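Local coordinates for odorant binding protein 4 (PDB 6JPM) that probably binds small odorant molecules, as a secreted member of the PBP/GOBP family of insect odorant-binding proteins, at residues F32-F37 and A105-L110; M43-N48 and K97-Y102; K77-T82 and N112-F117. All coordinates share one frame; numbering follows the deposited sequence.

Contact 1 (F32-F37 and A105-L110)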
# COMPACT_ATOMS: atom_id res chain seq x y z
N PHE A 32 -5.18 9.24 -5.47
CA PHE A 32 -4.85 7.81 -5.50
C PHE A 32 -5.95 6.98 -4.84
O PHE A 32 -6.36 5.95 -5.37
CB PHE A 32 -3.50 7.56 -4.82
CG PHE A 32 -2.87 6.22 -5.20
CD1 PHE A 32 -3.34 5.03 -4.67
CD2 PHE A 32 -1.85 6.16 -6.15
CE1 PHE A 32 -2.79 3.80 -5.04
CE2 PHE A 32 -1.29 4.94 -6.53
CZ PHE A 32 -1.77 3.75 -5.97
N HIS A 33 -6.47 7.45 -3.70
CA HIS A 33 -7.52 6.71 -2.99
C HIS A 33 -8.86 6.76 -3.69
O HIS A 33 -9.80 6.13 -3.20
CB HIS A 33 -7.68 7.25 -1.57
CG HIS A 33 -6.58 6.83 -0.64
ND1 HIS A 33 -5.38 7.49 -0.58
CD2 HIS A 33 -6.50 5.81 0.24
CE1 HIS A 33 -4.60 6.90 0.31
NE2 HIS A 33 -5.26 5.88 0.82
N LYS A 34 -8.98 7.51 -4.79
CA LYS A 34 -10.15 7.47 -5.64
C LYS A 34 -9.84 6.87 -7.01
O LYS A 34 -10.58 7.10 -7.97
CB LYS A 34 -10.72 8.87 -5.82
CG LYS A 34 -11.30 9.48 -4.55
CD LYS A 34 -11.95 10.81 -4.85
CE LYS A 34 -12.93 11.21 -3.76
NZ LYS A 34 -12.41 10.91 -2.40
N GLY A 35 -8.76 6.11 -7.12
CA GLY A 35 -8.48 5.45 -8.39
C GLY A 35 -7.97 6.35 -9.49
O GLY A 35 -8.04 5.98 -10.66
N VAL A 36 -7.45 7.52 -9.15
CA VAL A 36 -6.82 8.40 -10.12
C VAL A 36 -5.33 8.35 -9.84
O VAL A 36 -4.86 8.88 -8.83
CB VAL A 36 -7.37 9.83 -10.03
CG1 VAL A 36 -6.57 10.72 -10.95
CG2 VAL A 36 -8.86 9.84 -10.41
N PHE A 37 -4.60 7.73 -10.75
CA PHE A 37 -3.22 7.31 -10.51
C PHE A 37 -2.27 8.24 -11.24
O PHE A 37 -2.19 8.22 -12.47
CB PHE A 37 -3.03 5.86 -10.94
CG PHE A 37 -3.93 4.90 -10.23
CD1 PHE A 37 -4.05 4.93 -8.85
CD2 PHE A 37 -4.69 3.97 -10.94
CE1 PHE A 37 -4.87 4.05 -8.18
CE2 PHE A 37 -5.52 3.10 -10.28
CZ PHE A 37 -5.61 3.14 -8.89
N ALA A 105 0.57 -1.22 -5.67
CA ALA A 105 -0.51 -0.50 -5.00
C ALA A 105 -1.69 -0.26 -5.93
O ALA A 105 -2.85 -0.41 -5.53
CB ALA A 105 0.00 0.83 -4.44
N LYS A 106 -1.43 0.18 -7.16
CA LYS A 106 -2.52 0.39 -8.11
C LYS A 106 -3.30 -0.89 -8.31
O LYS A 106 -4.53 -0.87 -8.41
CB LYS A 106 -1.99 0.86 -9.48
CG LYS A 106 -1.27 2.18 -9.49
CD LYS A 106 -1.17 2.70 -10.92
CE LYS A 106 -0.51 1.69 -11.84
NZ LYS A 106 -0.30 2.23 -13.21
N CYS A 107 -2.59 -2.02 -8.40
CA CYS A 107 -3.26 -3.30 -8.58
C CYS A 107 -4.15 -3.61 -7.38
O CYS A 107 -5.31 -4.03 -7.54
CB CYS A 107 -2.23 -4.42 -8.79
SG CYS A 107 -2.98 -6.06 -9.09
N LEU A 108 -3.63 -3.40 -6.17
CA LEU A 108 -4.40 -3.71 -4.98
C LEU A 108 -5.69 -2.91 -4.95
O LEU A 108 -6.76 -3.45 -4.63
CB LEU A 108 -3.58 -3.40 -3.72
CG LEU A 108 -2.48 -4.38 -3.37
CD1 LEU A 108 -1.84 -3.92 -2.08
CD2 LEU A 108 -3.02 -5.80 -3.24
N TYR A 109 -5.60 -1.61 -5.28
CA TYR A 109 -6.79 -0.76 -5.30
C TYR A 109 -7.80 -1.28 -6.31
O TYR A 109 -8.98 -1.48 -5.98
CB TYR A 109 -6.40 0.69 -5.61
CG TYR A 109 -7.61 1.59 -5.63
CD1 TYR A 109 -8.41 1.69 -6.77
CD2 TYR A 109 -7.99 2.31 -4.50
CE1 TYR A 109 -9.54 2.48 -6.80
CE2 TYR A 109 -9.14 3.12 -4.52
CZ TYR A 109 -9.90 3.20 -5.68
OH TYR A 109 -11.03 3.98 -5.76
N LEU A 110 -7.36 -1.52 -7.55
CA LEU A 110 -8.28 -1.95 -8.60
C LEU A 110 -8.88 -3.33 -8.34
O LEU A 110 -9.96 -3.62 -8.86
CB LEU A 110 -7.57 -1.95 -9.95
CG LEU A 110 -7.20 -0.55 -10.43
CD1 LEU A 110 -6.44 -0.63 -11.75
CD2 LEU A 110 -8.46 0.30 -10.55
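F37 and Y109 form the heart of this contact, an offset edge-to-face aromatic pair with ring planes at 83° and centroids 5.8 Å apart. The F37 edge, led by CZ, is turned toward the face of Y109. Both faces of F37 are covered: the aliphatic part of K106 makes a CH-pi contact on one, its CG 4.0 Å from the ring centroid, while the backbone carbon of G35 lies over the other. G35, with positive phi, is the C-prime residue of the Schellman motif that ends helix 26-32. Lacking a side chain, G35 lets CE1 of Y109 come to 3.5 Å from its CA. With CG anti to the backbone N (chi1 -179°), the Y109 ring reaches to the turn, where its CE2 meets H33 O at 3.4 Å. Deeper in, F32 sets CZ 3.7 Å from the CB of A105, both residues buried.

The packing thins toward solvent. K34 has its CB directed away and meets Y109 through its backbone, its C 3.4 Å from OH, and the exposed L110 brushes the F37 edge, its CG 4.0 Å from CE2. The H33 imidazole is hydrogen-bonded elsewhere, NE2 with L118 O and ND1 with I29 O. Thus the turn after helix 26-32 rests on helix 99-111, with helix 41-53 behind F32 and A105 through M43 and M47, and Y116 of the C-terminal tail beside them.

Contact 2 (M43-N48 and K97-Y102)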
# COMPACT_ATOMS: atom_id res chain seq x y z
N MET A 43 4.49 10.53 -6.07
CA MET A 43 3.42 9.60 -5.71
C MET A 43 4.00 8.18 -5.65
O MET A 43 3.70 7.51 -4.75
CB MET A 43 2.32 9.65 -6.76
CG MET A 43 1.11 8.83 -6.45
SD MET A 43 0.22 9.41 -5.07
CE MET A 43 0.61 8.17 -3.86
N MET A 44 4.83 7.83 -6.63
CA MET A 44 5.48 6.50 -6.72
C MET A 44 6.38 6.27 -5.51
O MET A 44 6.25 5.27 -4.89
CB MET A 44 6.26 6.32 -8.03
CG MET A 44 5.37 6.12 -9.21
SD MET A 44 6.06 5.59 -10.76
CE MET A 44 7.63 6.41 -10.78
N CYS A 45 7.21 7.24 -5.18
CA CYS A 45 8.13 7.11 -4.05
C CYS A 45 7.37 7.10 -2.72
O CYS A 45 7.79 6.42 -1.88
CB CYS A 45 9.32 8.04 -4.18
SG CYS A 45 10.34 7.54 -5.59
N TYR A 46 6.24 7.79 -2.65
CA TYR A 46 5.40 7.74 -1.43
C TYR A 46 4.91 6.31 -1.22
O TYR A 46 5.01 5.86 -0.17
CB TYR A 46 4.25 8.74 -1.47
CG TYR A 46 3.26 8.58 -0.35
CD1 TYR A 46 3.50 9.12 0.89
CD2 TYR A 46 2.08 7.89 -0.53
CE1 TYR A 46 2.59 8.99 1.91
CE2 TYR A 46 1.15 7.76 0.47
CZ TYR A 46 1.42 8.30 1.71
OH TYR A 46 0.57 8.17 2.73
N MET A 47 4.35 5.69 -2.25
CA MET A 47 3.86 4.30 -2.17
C MET A 47 5.03 3.35 -1.79
O MET A 47 4.82 2.47 -1.01
CB MET A 47 3.14 3.85 -3.44
CG MET A 47 1.74 4.45 -3.63
SD MET A 47 0.82 4.91 -2.17
CE MET A 47 0.39 3.31 -1.54
N ASN A 48 6.20 3.56 -2.35
CA ASN A 48 7.39 2.76 -2.01
C ASN A 48 7.71 2.92 -0.51
O ASN A 48 7.93 1.97 0.13
CB ASN A 48 8.59 3.09 -2.87
CG ASN A 48 9.73 2.14 -2.58
OD1 ASN A 48 9.61 0.96 -2.77
ND2 ASN A 48 10.79 2.65 -2.05
N LYS A 97 13.09 0.89 -9.30
CA LYS A 97 13.08 1.80 -8.13
C LYS A 97 11.73 1.89 -7.41
O LYS A 97 11.40 0.97 -6.82
CB LYS A 97 13.68 3.15 -8.52
CG LYS A 97 15.19 3.22 -8.44
CD LYS A 97 15.86 3.72 -9.65
CE LYS A 97 15.87 5.23 -9.76
NZ LYS A 97 16.69 5.72 -10.90
N CYS A 98 11.01 2.99 -7.51
CA CYS A 98 9.73 3.14 -6.76
C CYS A 98 8.57 2.52 -7.55
O CYS A 98 7.53 2.34 -6.98
CB CYS A 98 9.43 4.59 -6.40
SG CYS A 98 10.63 5.39 -5.33
N GLU A 99 8.78 2.22 -8.82
CA GLU A 99 7.71 1.69 -9.70
C GLU A 99 7.06 0.40 -9.16
O GLU A 99 5.90 0.33 -9.21
CB GLU A 99 8.15 1.52 -11.14
CG GLU A 99 8.51 2.80 -11.84
CD GLU A 99 9.28 2.62 -13.13
OE1 GLU A 99 9.66 1.56 -13.45
OE2 GLU A 99 9.51 3.59 -13.77
N PRO A 100 7.79 -0.62 -8.69
CA PRO A 100 7.16 -1.82 -8.22
C PRO A 100 6.13 -1.59 -7.10
O PRO A 100 5.12 -2.10 -7.20
CB PRO A 100 8.32 -2.70 -7.78
CG PRO A 100 9.48 -2.16 -8.53
CD PRO A 100 9.22 -0.68 -8.66
N ALA A 101 6.46 -0.81 -6.09
CA ALA A 101 5.48 -0.59 -5.02
C ALA A 101 4.27 0.20 -5.53
O ALA A 101 3.13 -0.10 -5.16
CB ALA A 101 6.12 0.13 -3.84
N TYR A 102 4.51 1.20 -6.37
CA TYR A 102 3.41 1.96 -6.96
C TYR A 102 2.52 1.06 -7.82
O TYR A 102 1.30 1.07 -7.69
CB TYR A 102 3.99 3.09 -7.81
CG TYR A 102 3.00 3.83 -8.65
CD1 TYR A 102 2.23 4.87 -8.11
CD2 TYR A 102 2.86 3.55 -10.01
CE1 TYR A 102 1.34 5.59 -8.91
CE2 TYR A 102 1.97 4.25 -10.80
CZ TYR A 102 1.21 5.27 -10.25
OH TYR A 102 0.33 5.97 -11.05
O HOH W 1 9.26 -0.16 -5.35
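One water oxygen is gripped by three groups at the meeting of N48 with the start of helix 99-111: it donates to OD1 of N48 and to O of K97, each at 2.8 Å, and accepts from the backbone N of A101 at 3.0 Å. It thereby serves an amide in the first turn, where a helix has N-H groups without an intrahelical acceptor. Close by is the disulfide C45-C98 (SG to SG 2.2 Å, chi3 99°), which joins the second and fifth cysteines of the six-cysteine pattern of classical insect odorant-binding proteins and ties helix 41-53 to the beginning of helix 99-111.

The helices pack closely around this link. A101, having only a methyl, lets its CB sit 3.4 Å from the CA of N48. Farther along helix 99-111, M44 lies over one face of the Y102 ring: its CG stands 3.6 Å from the centroid, 23° off the normal, a CH-pi contact, and SD continues over the same face in a Met-aromatic contact. M44 then bends at chi3 (-35°), so that CE lies against the aliphatic part of E99, whose OE1 is hydrogen-bonded to D96 N. Y102 also meets M43. A serine in place of Y102 would probably take away the surface beneath M44, leaving its thioether freer to turn and a gap beside M43. The M43 side chain crosses that of Y102 at about a right angle, its CG 4.1 Å from CE1 of Y102.

Contact 3 (K77-T82 and N112-F117)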
# COMPACT_ATOMS: atom_id res chain seq x y z
N LYS A 77 -12.71 -8.35 8.76
CA LYS A 77 -13.43 -7.83 7.59
C LYS A 77 -12.48 -7.55 6.42
O LYS A 77 -12.96 -7.46 5.33
CB LYS A 77 -14.26 -6.61 7.97
CG LYS A 77 -13.50 -5.39 8.45
CD LYS A 77 -13.62 -4.23 7.48
CE LYS A 77 -14.69 -3.23 7.82
NZ LYS A 77 -14.11 -1.89 8.06
N TYR A 78 -11.18 -7.50 6.67
CA TYR A 78 -10.20 -7.21 5.61
C TYR A 78 -9.48 -8.49 5.22
O TYR A 78 -9.02 -8.57 4.11
CB TYR A 78 -9.19 -6.17 6.09
CG TYR A 78 -9.71 -4.75 6.10
CD1 TYR A 78 -10.05 -4.12 4.94
CD2 TYR A 78 -9.87 -4.05 7.28
CE1 TYR A 78 -10.53 -2.84 4.92
CE2 TYR A 78 -10.35 -2.76 7.29
CZ TYR A 78 -10.68 -2.14 6.10
OH TYR A 78 -11.16 -0.88 6.06
N GLN A 79 -9.50 -9.49 6.09
CA GLN A 79 -8.76 -10.75 5.86
C GLN A 79 -9.06 -11.38 4.50
O GLN A 79 -8.17 -11.65 3.77
CB GLN A 79 -9.04 -11.73 6.99
CG GLN A 79 -7.78 -12.38 7.50
CD GLN A 79 -7.58 -12.08 8.96
OE1 GLN A 79 -8.44 -11.50 9.60
NE2 GLN A 79 -6.45 -12.47 9.49
N GLU A 80 -10.32 -11.56 4.18
CA GLU A 80 -10.65 -12.25 2.92
C GLU A 80 -10.31 -11.37 1.72
O GLU A 80 -9.77 -11.90 0.76
CB GLU A 80 -12.12 -12.62 2.93
CG GLU A 80 -12.47 -13.60 1.85
CD GLU A 80 -13.63 -14.51 2.20
OE1 GLU A 80 -13.90 -15.42 1.39
OE2 GLU A 80 -14.25 -14.32 3.26
N SER A 81 -10.64 -10.09 1.78
CA SER A 81 -10.39 -9.18 0.65
C SER A 81 -8.89 -9.03 0.41
O SER A 81 -8.52 -8.96 -0.71
CB SER A 81 -11.05 -7.85 0.81
OG SER A 81 -10.77 -7.30 2.06
N THR A 82 -8.09 -9.04 1.46
CA THR A 82 -6.63 -8.89 1.30
C THR A 82 -6.04 -10.12 0.62
O THR A 82 -5.28 -9.95 -0.30
CB THR A 82 -5.97 -8.53 2.62
OG1 THR A 82 -6.40 -7.21 2.86
CG2 THR A 82 -4.46 -8.54 2.53
N ASN A 112 -10.07 -4.34 -5.58
CA ASN A 112 -11.15 -4.18 -4.58
C ASN A 112 -11.13 -2.75 -4.05
O ASN A 112 -10.66 -2.55 -2.99
CB ASN A 112 -11.00 -5.18 -3.43
CG ASN A 112 -12.30 -5.44 -2.71
OD1 ASN A 112 -13.26 -4.73 -2.88
ND2 ASN A 112 -12.34 -6.46 -1.88
N PRO A 113 -11.63 -1.76 -4.79
CA PRO A 113 -11.58 -0.39 -4.35
C PRO A 113 -12.15 -0.14 -2.95
O PRO A 113 -11.55 0.54 -2.22
CB PRO A 113 -12.35 0.35 -5.42
CG PRO A 113 -12.21 -0.50 -6.61
CD PRO A 113 -12.20 -1.92 -6.10
N GLU A 114 -13.24 -0.83 -2.62
CA GLU A 114 -13.90 -0.59 -1.32
C GLU A 114 -13.05 -1.08 -0.15
O GLU A 114 -13.16 -0.49 0.87
CB GLU A 114 -15.27 -1.28 -1.32
CG GLU A 114 -16.11 -0.99 -0.10
CD GLU A 114 -16.59 0.44 0.08
OE1 GLU A 114 -17.09 0.75 1.16
OE2 GLU A 114 -16.47 1.24 -0.85
N MET A 115 -12.26 -2.12 -0.32
CA MET A 115 -11.50 -2.70 0.80
C MET A 115 -10.03 -2.24 0.81
O MET A 115 -9.27 -2.74 1.56
CB MET A 115 -11.59 -4.23 0.76
CG MET A 115 -13.00 -4.75 0.66
SD MET A 115 -14.03 -4.14 1.97
CE MET A 115 -13.21 -4.84 3.38
N TYR A 116 -9.69 -1.26 0.02
CA TYR A 116 -8.33 -0.76 0.01
C TYR A 116 -8.09 0.09 1.26
O TYR A 116 -8.86 1.01 1.54
CB TYR A 116 -8.11 0.05 -1.26
CG TYR A 116 -6.75 0.67 -1.44
CD1 TYR A 116 -5.72 -0.05 -2.02
CD2 TYR A 116 -6.52 1.99 -1.08
CE1 TYR A 116 -4.49 0.52 -2.21
CE2 TYR A 116 -5.27 2.57 -1.27
CZ TYR A 116 -4.26 1.82 -1.84
OH TYR A 116 -3.02 2.36 -2.05
N PHE A 117 -7.04 -0.23 2.02
CA PHE A 117 -6.79 0.48 3.26
C PHE A 117 -5.38 1.06 3.38
O PHE A 117 -5.03 1.55 4.46
CB PHE A 117 -7.07 -0.42 4.47
CG PHE A 117 -6.27 -1.69 4.46
CD1 PHE A 117 -4.94 -1.70 4.86
CD2 PHE A 117 -6.86 -2.88 4.06
CE1 PHE A 117 -4.20 -2.88 4.84
CE2 PHE A 117 -6.14 -4.06 4.05
CZ PHE A 117 -4.80 -4.06 4.43
O HOH W 2 -8.76 -5.63 1.42
O HOH W 3 -10.36 -8.70 -3.06
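The Y78 ring is covered on both faces: CD2 of F117 comes over one, 3.5 Å from CD1 of Y78, and the methylene CD of K77 lies over the other. The two rings make an edge-to-face pair, centroids 5.0 Å apart and planes inclined at 66°, with the F117 edge turned to the Y78 face. At its own edge, in plane, F117 receives OG1 of T82, 3.4 Å from CE2. Here the C-terminal tail packs against helix 76-89 in the all-helical odorant-binding protein fold. F117 carries its ring in the crowded position between backbone N and carbonyl carbon (chi1 57°), while M7 and L74 add neighbours from other parts of the chain.

M115 fills the angle between Y78 and S81. Bent at both chi2 and chi3, it brings CE to 3.6 Å from CD1 of Y78, on the same side of that ring as K77. Outside the two segments, NZ of this lysine has its partner in E4, whose OE1 it meets in a salt bridge.

Polar links between the segments run through water. S81 OG donates to Y78 O within the helix and accepts from a water at 2.7 Å that also donates to M115 O. A second water bridges S81 and N112, giving a hydrogen to S81 O at 3.0 Å and accepting one from ND2 of N112 at 3.2 Å.

Helix 99-111 unites contacts 1 and 2, whose centres are about 12 Å apart. They touch where F32 CE2 lies 3.6 Å from Y102 CE1, ring to ring, and where Y102 OH lies 3.4 Å from F37 CB. Contact 3 is centred about 13 Å from contact 1 and about 20 Å from contact 2, across the chain's centre, yet Y116 of its tail reaches both. The Y116 OH packs 3.3 Å from F32 CE1 and 3.6 Å from M47 CE, and its ring makes an edge-to-face pair with Y109. The disulfide C89-C107 additionally joins helices 76-89 and 99-111. A helical shell braced by disulfides, with the tail packed against it, is consistent with the odorant-binding role inferred for the family.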